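Local coordinates for protein alkylhalidase CmlS (Streptomyces venezuelae, PDB 3I3L) that probably acts in chloramphenicol biosynthesis as a flavin-dependent halogenase, with its FAD cofactor attached covalently to the protein, at residues Y227-E232 with A277-I282; Q263-F268 with D290-V295. All coordinates share one frame; numbering follows the deposited sequence.

Contact 1 of 2, residues Y227-E232 with A277-I282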
ATOM      1  N   TYR A 227     -15.878  -4.793  -3.603  1.00 33.03           N
ATOM      2  CA  TYR A 227     -16.225  -6.090  -2.979  1.00 31.56           C
ATOM      3  C   TYR A 227     -15.136  -7.122  -3.208  1.00 31.93           C
ATOM      4  O   TYR A 227     -14.663  -7.296  -4.342  1.00 30.67           O
ATOM      5  CB  TYR A 227     -17.509  -6.637  -3.540  1.00 32.76           C
ATOM      6  CG  TYR A 227     -18.721  -5.858  -3.152  1.00 33.73           C
ATOM      7  CD1 TYR A 227     -19.277  -6.021  -1.889  1.00 33.88           C
ATOM      8  CD2 TYR A 227     -19.323  -4.950  -4.056  1.00 34.49           C
ATOM      9  CE1 TYR A 227     -20.390  -5.316  -1.517  1.00 36.38           C
ATOM     10  CE2 TYR A 227     -20.458  -4.270  -3.714  1.00 35.49           C
ATOM     11  CZ  TYR A 227     -20.988  -4.453  -2.430  1.00 40.29           C
ATOM     12  OH  TYR A 227     -22.096  -3.760  -2.028  1.00 42.26           O
ATOM     13  N   SER A 228     -14.695  -7.771  -2.119  1.00 31.49           N
ATOM     14  CA  SER A 228     -13.779  -8.926  -2.220  1.00 30.36           C
ATOM     15  C   SER A 228     -14.471 -10.103  -1.548  1.00 29.11           C
ATOM     16  O   SER A 228     -14.939  -9.993  -0.425  1.00 29.71           O
ATOM     17  CB  SER A 228     -12.429  -8.685  -1.551  1.00 29.65           C
ATOM     18  OG  SER A 228     -11.805  -7.488  -1.993  1.00 30.15           O
ATOM     19  N   ILE A 229     -14.540 -11.226  -2.252  1.00 28.87           N
ATOM     20  CA  ILE A 229     -15.462 -12.309  -1.881  1.00 27.50           C
ATOM     21  C   ILE A 229     -14.789 -13.642  -2.055  1.00 27.83           C
ATOM     22  O   ILE A 229     -14.309 -13.978  -3.132  1.00 26.97           O
ATOM     23  CB  ILE A 229     -16.716 -12.279  -2.755  1.00 29.01           C
ATOM     24  CG1 ILE A 229     -17.344 -10.880  -2.709  1.00 25.97           C
ATOM     25  CG2 ILE A 229     -17.703 -13.426  -2.382  1.00 26.16           C
ATOM     26  CD1 ILE A 229     -18.681 -10.732  -3.488  1.00 26.23           C
ATOM     27  N   THR A 230     -14.654 -14.351  -0.949  1.00 27.37           N
ATOM     28  CA  THR A 230     -13.978 -15.625  -0.952  1.00 27.58           C
ATOM     29  C   THR A 230     -14.899 -16.739  -1.508  1.00 28.04           C
ATOM     30  O   THR A 230     -16.100 -16.715  -1.299  1.00 26.40           O
ATOM     31  CB  THR A 230     -13.466 -16.017   0.423  1.00 28.79           C
ATOM     32  OG1 THR A 230     -14.570 -16.239   1.320  1.00 27.54           O
ATOM     33  CG2 THR A 230     -12.539 -14.912   0.982  1.00 25.64           C
ATOM     34  N   PHE A 231     -14.292 -17.693  -2.203  1.00 28.11           N
ATOM     35  CA  PHE A 231     -14.924 -18.986  -2.563  1.00 28.20           C
ATOM     36  C   PHE A 231     -13.824 -20.068  -2.484  1.00 28.48           C
ATOM     37  O   PHE A 231     -12.681 -19.790  -2.036  1.00 26.28           O
ATOM     38  CB  PHE A 231     -15.557 -18.906  -3.961  1.00 27.51           C
ATOM     39  CG  PHE A 231     -14.541 -18.833  -5.109  1.00 27.69           C
ATOM     40  CD1 PHE A 231     -14.379 -19.906  -5.976  1.00 26.77           C
ATOM     41  CD2 PHE A 231     -13.829 -17.644  -5.379  1.00 27.93           C
ATOM     42  CE1 PHE A 231     -13.485 -19.824  -7.047  1.00 26.44           C
ATOM     43  CE2 PHE A 231     -12.920 -17.542  -6.459  1.00 24.51           C
ATOM     44  CZ  PHE A 231     -12.729 -18.644  -7.264  1.00 25.90           C
ATOM     45  N   GLU A 232     -14.139 -21.290  -2.939  1.00 28.31           N
ATOM     46  CA  GLU A 232     -13.259 -22.439  -2.756  1.00 27.74           C
ATOM     47  C   GLU A 232     -11.841 -22.263  -3.227  1.00 25.19           C
ATOM     48  O   GLU A 232     -10.933 -22.726  -2.560  1.00 24.69           O
ATOM     49  CB  GLU A 232     -13.830 -23.711  -3.491  1.00 29.69           C
ATOM     50  CG  GLU A 232     -12.739 -24.880  -3.520  1.00 36.62           C
ATOM     51  CD  GLU A 232     -13.252 -26.245  -4.077  1.00 47.51           C
ATOM     52  OE1 GLU A 232     -13.655 -26.328  -5.268  1.00 46.45           O
ATOM     53  OE2 GLU A 232     -13.237 -27.246  -3.304  1.00 53.26           O
ATOM     54  N   ALA A 277     -21.285 -18.049  -4.839  1.00 36.31           N
ATOM     55  CA  ALA A 277     -22.710 -17.759  -4.732  1.00 36.81           C
ATOM     56  C   ALA A 277     -22.994 -16.267  -4.438  1.00 36.93           C
ATOM     57  O   ALA A 277     -23.766 -15.641  -5.161  1.00 39.90           O
ATOM     58  CB  ALA A 277     -23.386 -18.726  -3.671  1.00 36.25           C
ATOM     59  N   LYS A 278     -22.387 -15.680  -3.399  1.00 37.08           N
ATOM     60  CA  LYS A 278     -22.670 -14.267  -3.073  1.00 36.84           C
ATOM     61  C   LYS A 278     -22.376 -13.370  -4.302  1.00 38.55           C
ATOM     62  O   LYS A 278     -23.098 -12.387  -4.564  1.00 38.94           O
ATOM     63  CB  LYS A 278     -21.911 -13.798  -1.835  1.00 37.74           C
ATOM     64  CG  LYS A 278     -22.407 -14.431  -0.424  1.00 39.38           C
ATOM     65  CD  LYS A 278     -21.159 -14.757   0.569  1.00 39.32           C
ATOM     66  CE  LYS A 278     -20.412 -16.147   0.304  1.00 39.57           C
ATOM     67  NZ  LYS A 278     -20.563 -16.786  -1.198  1.00 37.14           N
ATOM     68  N   ALA A 279     -21.350 -13.722  -5.093  1.00 37.60           N
ATOM     69  CA  ALA A 279     -21.048 -12.941  -6.308  1.00 37.68           C
ATOM     70  C   ALA A 279     -22.116 -13.089  -7.397  1.00 38.45           C
ATOM     71  O   ALA A 279     -22.527 -12.131  -7.976  1.00 38.86           O
ATOM     72  CB  ALA A 279     -19.644 -13.270  -6.872  1.00 33.69           C
ATOM     73  N   MET A 280     -22.546 -14.312  -7.670  1.00 41.10           N
ATOM     74  CA  MET A 280     -23.638 -14.533  -8.618  1.00 42.67           C
ATOM     75  C   MET A 280     -24.892 -13.875  -8.077  1.00 43.99           C
ATOM     76  O   MET A 280     -25.630 -13.254  -8.820  1.00 45.11           O
ATOM     77  CB  MET A 280     -23.856 -16.018  -8.879  1.00 42.94           C
ATOM     78  CG  MET A 280     -22.666 -16.717  -9.568  1.00 41.67           C
ATOM     79  SD  MET A 280     -22.415 -16.322 -11.273  1.00 31.69           S
ATOM     80  CE  MET A 280     -21.800 -14.722 -11.154  1.00 42.13           C
ATOM     81  N   ASP A 281     -25.091 -13.972  -6.767  1.00 45.21           N
ATOM     82  CA  ASP A 281     -26.134 -13.239  -6.088  1.00 47.54           C
ATOM     83  C   ASP A 281     -26.130 -11.776  -6.598  1.00 48.26           C
ATOM     84  O   ASP A 281     -27.119 -11.356  -7.224  1.00 48.40           O
ATOM     85  CB  ASP A 281     -25.866 -13.290  -4.593  1.00 49.17           C
ATOM     86  CG  ASP A 281     -27.002 -12.779  -3.758  1.00 55.12           C
ATOM     87  OD1 ASP A 281     -27.958 -12.133  -4.299  1.00 59.19           O
ATOM     88  OD2 ASP A 281     -26.914 -13.034  -2.515  1.00 59.48           O
ATOM     89  N   ILE A 282     -25.035 -11.010  -6.397  1.00 47.34           N
ATOM     90  CA  ILE A 282     -25.080  -9.580  -6.779  1.00 45.89           C
ATOM     91  C   ILE A 282     -25.072  -9.310  -8.282  1.00 46.74           C
ATOM     92  O   ILE A 282     -25.577  -8.287  -8.749  1.00 45.76           O
ATOM     93  CB  ILE A 282     -24.089  -8.650  -6.006  1.00 46.65           C
ATOM     94  CG1 ILE A 282     -23.094  -7.983  -6.939  1.00 44.91           C
ATOM     95  CG2 ILE A 282     -23.454  -9.293  -4.777  1.00 43.50           C
ATOM     96  CD1 ILE A 282     -22.202  -8.939  -7.659  1.00 51.66           C
TER

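Contact 2 of 2, residues Q263-F268 with D290-V295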
ATOM      1  N   GLN A 263      -8.603 -25.457 -21.227  1.00 48.77           N
ATOM      2  CA  GLN A 263     -10.039 -25.318 -21.492  1.00 48.28           C
ATOM      3  C   GLN A 263     -10.461 -23.941 -22.022  1.00 47.43           C
ATOM      4  O   GLN A 263     -11.627 -23.720 -22.339  1.00 48.34           O
ATOM      5  CB  GLN A 263     -10.846 -25.785 -20.259  1.00 48.84           C
ATOM      6  CG  GLN A 263     -11.461 -24.691 -19.336  1.00 51.81           C
ATOM      7  CD  GLN A 263     -12.070 -25.288 -18.035  1.00 56.12           C
ATOM      8  OE1 GLN A 263     -12.919 -24.660 -17.367  1.00 54.45           O
ATOM      9  NE2 GLN A 263     -11.622 -26.511 -17.671  1.00 56.58           N
ATOM     10  N   GLY A 264      -9.501 -23.012 -22.123  1.00 46.32           N
ATOM     11  CA  GLY A 264      -9.784 -21.625 -22.563  1.00 44.19           C
ATOM     12  C   GLY A 264     -10.286 -20.710 -21.442  1.00 42.73           C
ATOM     13  O   GLY A 264     -11.076 -21.132 -20.587  1.00 42.00           O
ATOM     14  N   ALA A 265      -9.838 -19.453 -21.460  1.00 41.98           N
ATOM     15  CA  ALA A 265     -10.140 -18.482 -20.386  1.00 41.13           C
ATOM     16  C   ALA A 265     -11.658 -18.251 -20.209  1.00 40.82           C
ATOM     17  O   ALA A 265     -12.148 -18.066 -19.083  1.00 39.35           O
ATOM     18  CB  ALA A 265      -9.392 -17.137 -20.643  1.00 39.75           C
ATOM     19  N   ASP A 266     -12.403 -18.302 -21.311  1.00 41.30           N
ATOM     20  CA  ASP A 266     -13.857 -18.001 -21.284  1.00 41.74           C
ATOM     21  C   ASP A 266     -14.623 -19.021 -20.497  1.00 41.56           C
ATOM     22  O   ASP A 266     -15.421 -18.664 -19.640  1.00 41.30           O
ATOM     23  CB  ASP A 266     -14.428 -17.922 -22.697  1.00 42.12           C
ATOM     24  CG  ASP A 266     -13.862 -16.763 -23.479  1.00 45.23           C
ATOM     25  OD1 ASP A 266     -14.303 -15.608 -23.256  1.00 46.79           O
ATOM     26  OD2 ASP A 266     -12.960 -17.010 -24.308  1.00 51.02           O
ATOM     27  N   ALA A 267     -14.343 -20.299 -20.770  1.00 41.28           N
ATOM     28  CA  ALA A 267     -14.971 -21.387 -20.070  1.00 40.88           C
ATOM     29  C   ALA A 267     -14.504 -21.407 -18.609  1.00 39.64           C
ATOM     30  O   ALA A 267     -15.321 -21.569 -17.712  1.00 39.63           O
ATOM     31  CB  ALA A 267     -14.643 -22.763 -20.794  1.00 42.25           C
ATOM     32  N   PHE A 268     -13.197 -21.237 -18.372  1.00 38.59           N
ATOM     33  CA  PHE A 268     -12.711 -21.176 -16.991  1.00 37.16           C
ATOM     34  C   PHE A 268     -13.373 -20.045 -16.170  1.00 35.87           C
ATOM     35  O   PHE A 268     -13.725 -20.221 -15.008  1.00 35.24           O
ATOM     36  CB  PHE A 268     -11.179 -21.079 -16.923  1.00 36.48           C
ATOM     37  CG  PHE A 268     -10.647 -21.111 -15.500  1.00 36.48           C
ATOM     38  CD1 PHE A 268     -10.426 -22.323 -14.856  1.00 37.75           C
ATOM     39  CD2 PHE A 268     -10.430 -19.924 -14.789  1.00 31.18           C
ATOM     40  CE1 PHE A 268      -9.951 -22.365 -13.545  1.00 37.16           C
ATOM     41  CE2 PHE A 268      -9.991 -19.936 -13.514  1.00 29.59           C
ATOM     42  CZ  PHE A 268      -9.721 -21.149 -12.857  1.00 37.61           C
ATOM     43  N   ASP A 290     -17.525  -7.531 -22.149  1.00 43.55           N
ATOM     44  CA  ASP A 290     -16.145  -7.486 -22.648  1.00 43.14           C
ATOM     45  C   ASP A 290     -15.569  -8.903 -22.719  1.00 42.13           C
ATOM     46  O   ASP A 290     -16.128  -9.846 -22.147  1.00 40.87           O
ATOM     47  CB  ASP A 290     -15.271  -6.590 -21.743  1.00 42.93           C
ATOM     48  CG  ASP A 290     -14.025  -6.052 -22.456  1.00 45.89           C
ATOM     49  OD1 ASP A 290     -13.818  -6.405 -23.641  1.00 47.25           O
ATOM     50  OD2 ASP A 290     -13.243  -5.281 -21.833  1.00 44.12           O
ATOM     51  N   GLU A 291     -14.438  -9.044 -23.397  1.00 41.96           N
ATOM     52  CA  GLU A 291     -13.660 -10.279 -23.363  1.00 40.78           C
ATOM     53  C   GLU A 291     -13.105 -10.537 -21.927  1.00 40.37           C
ATOM     54  O   GLU A 291     -13.142  -9.652 -21.042  1.00 38.67           O
ATOM     55  CB  GLU A 291     -12.457 -10.135 -24.321  1.00 41.52           C
ATOM     56  CG  GLU A 291     -11.522  -8.983 -23.896  1.00 42.67           C
ATOM     57  CD  GLU A 291     -10.335  -8.785 -24.805  1.00 49.83           C
ATOM     58  OE1 GLU A 291      -9.508  -9.721 -24.950  1.00 51.43           O
ATOM     59  OE2 GLU A 291     -10.195  -7.673 -25.349  1.00 48.11           O
ATOM     60  N   VAL A 292     -12.570 -11.733 -21.724  1.00 38.78           N
ATOM     61  CA  VAL A 292     -11.888 -12.016 -20.472  1.00 39.28           C
ATOM     62  C   VAL A 292     -10.415 -12.067 -20.709  1.00 37.97           C
ATOM     63  O   VAL A 292      -9.958 -12.568 -21.741  1.00 37.83           O
ATOM     64  CB  VAL A 292     -12.393 -13.315 -19.685  1.00 40.10           C
ATOM     65  CG1 VAL A 292     -13.719 -13.874 -20.257  1.00 39.70           C
ATOM     66  CG2 VAL A 292     -11.335 -14.328 -19.541  1.00 36.25           C
ATOM     67  N   ARG A 293      -9.682 -11.504 -19.752  1.00 35.45           N
ATOM     68  CA  ARG A 293      -8.223 -11.413 -19.835  1.00 32.41           C
ATOM     69  C   ARG A 293      -7.650 -12.204 -18.683  1.00 30.57           C
ATOM     70  O   ARG A 293      -8.360 -12.517 -17.747  1.00 29.30           O
ATOM     71  CB  ARG A 293      -7.820  -9.949 -19.704  1.00 33.63           C
ATOM     72  CG  ARG A 293      -8.251  -9.035 -20.971  1.00 33.57           C
ATOM     73  CD  ARG A 293      -8.098  -7.554 -20.556  1.00 35.65           C
ATOM     74  NE  ARG A 293      -8.366  -6.593 -21.618  1.00 36.39           N
ATOM     75  CZ  ARG A 293      -9.541  -6.029 -21.857  1.00 35.01           C
ATOM     76  NH1 ARG A 293     -10.607  -6.313 -21.131  1.00 35.88           N
ATOM     77  NH2 ARG A 293      -9.634  -5.155 -22.829  1.00 36.03           N
ATOM     78  N   ILE A 294      -6.380 -12.562 -18.767  1.00 30.88           N
ATOM     79  CA  ILE A 294      -5.708 -13.241 -17.690  1.00 31.47           C
ATOM     80  C   ILE A 294      -4.334 -12.652 -17.502  1.00 32.03           C
ATOM     81  O   ILE A 294      -3.766 -12.032 -18.425  1.00 31.59           O
ATOM     82  CB  ILE A 294      -5.511 -14.736 -18.000  1.00 32.42           C
ATOM     83  CG1 ILE A 294      -4.485 -14.919 -19.111  1.00 32.75           C
ATOM     84  CG2 ILE A 294      -6.894 -15.360 -18.432  1.00 33.01           C
ATOM     85  CD1 ILE A 294      -4.333 -16.375 -19.612  1.00 36.02           C
ATOM     86  N   VAL A 295      -3.789 -12.870 -16.313  1.00 31.24           N
ATOM     87  CA  VAL A 295      -2.407 -12.564 -16.067  1.00 31.12           C
ATOM     88  C   VAL A 295      -1.908 -13.228 -14.813  1.00 31.23           C
ATOM     89  O   VAL A 295      -2.670 -13.390 -13.875  1.00 31.37           O
ATOM     90  CB  VAL A 295      -2.202 -11.032 -15.978  1.00 31.75           C
ATOM     91  CG1 VAL A 295      -2.711 -10.504 -14.655  1.00 32.78           C
ATOM     92  CG2 VAL A 295      -0.719 -10.711 -16.154  1.00 33.03           C
TER
HETATM   93  O   HOH W   1     -12.855 -13.770 -23.997  1.00 36.69           O

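Contact 1 of 2, residues Y227-E232 with A277-I282
Lys278 meets Ile229 through the base of its side chain: Lys278 CB lies 4.3 Å from Ile229 CG2. The lysine then curls instead of running straight out. Its bends, beginning with a chi2 of 141°, away from a staggered value, bring the ammonium toward one strand carbonyl. Lys278 NZ ends 4.5 Å from Thr230 O, which is too far for a hydrogen bond. Its side chain also touches Leu97 of strand 89-97.

Ala279 is the next contact and is buried. Its methyl group points toward the strand and meets the far end of Ile229, with Ile229 CD1 4.3 Å from Ala279 CB. Ile229 serves both helix residues by splitting its branches. CG2 stands anti to the backbone N and faces Lys278. CG1 is anti to the carbonyl carbon (chi1 -53°), and its extended end carries CD1 to the alanine.

Ile282 comes one turn later and points toward the strand without touching it. It packs on Met238 of strand 234-240, which Ile229 and Tyr227 also touch, so the neighbouring strand continues the apolar surface.

The axes of segments 227-231 and 277-282 come within 8.7 Å. Their N-to-C directions differ by 136°, so the helix runs roughly against the strand. Thr230 turns its CB away from the helix, and its OG1 hydrogen-bonds with Glu385 and with the amide of Gly99. No hydrogen bond links the two segments. Their contact is therefore apolar, between methyl and methylene groups, with the lysine charge kept at its margin.

Contact 2 of 2, residues Q263-F268 with D290-V295
Ala265 packs its methyl group between two branched side chains of the facing strand region. Ala265 CB lies 3.6 Å from Val292 CG2 and 3.8 Å from Ile294 CG2. This is the tight part of the contact. Ile294 presents CG2 because its CG1 sits between the backbone N and the carbonyl carbon (chi1 70°). Val208 of strand 203-213 and Tyr269 of the helix also touch Val292, while Val260 of the preceding helix touches Ala265.

The contact lies at the surface throughout; its looser, polar side is at Asp266. Asp266 crosses the valine at a slant, with Asp266 OD1 3.5 Å from Val292 CG1. A linking water donates to Asp266 OD1 at 2.5 Å, and accepts from Val292 N at 3.1 Å. The carboxylate thus reaches the Val292 amide, just before the strand resumes, through water.

Arg293 points away from the helix. Its NH1 gives a nearly straight bond (171°) to Asp290 OD2, 2.9 Å away and in the guanidinium plane. Glu291 OE2 lies over one guanidinium face as a long ion pair, and Tyr60 adds a cation-pi contact.

Helix 265-273 begins here, with Gly264 at its N-cap position. Its first turn rests against strand 287-302, in the mixed sheet of the FAD binding domain. The same strand leads on to Asp297, the residue covalently bonded to FAD, so this is helix-on-strand packing at the periphery of a flavin site.

In the fold
Both contacts belong to the FAD binding domain and reach the same mixed sheet, on the same side of the chain's centre. Their centres are 18 Å apart, and their nearest atoms about 7 Å. Along the chain the segments alternate: strand 226-231, helix 265-273, helix 277-283, then strand 287-302. The two helices follow each other; the first turn of helix 265-273 lies on strand 287-302, and helix 277-283 on strand 226-231. Contact 1 is buried and away from the annotated sites. Contact 2 is at the surface, with the Ile294 side chain about 9 Å from FAD. The helical insert between strands 245-253 and 287-302 thus lies against the sheet nearer the cofactor in contact 2 than in contact 1.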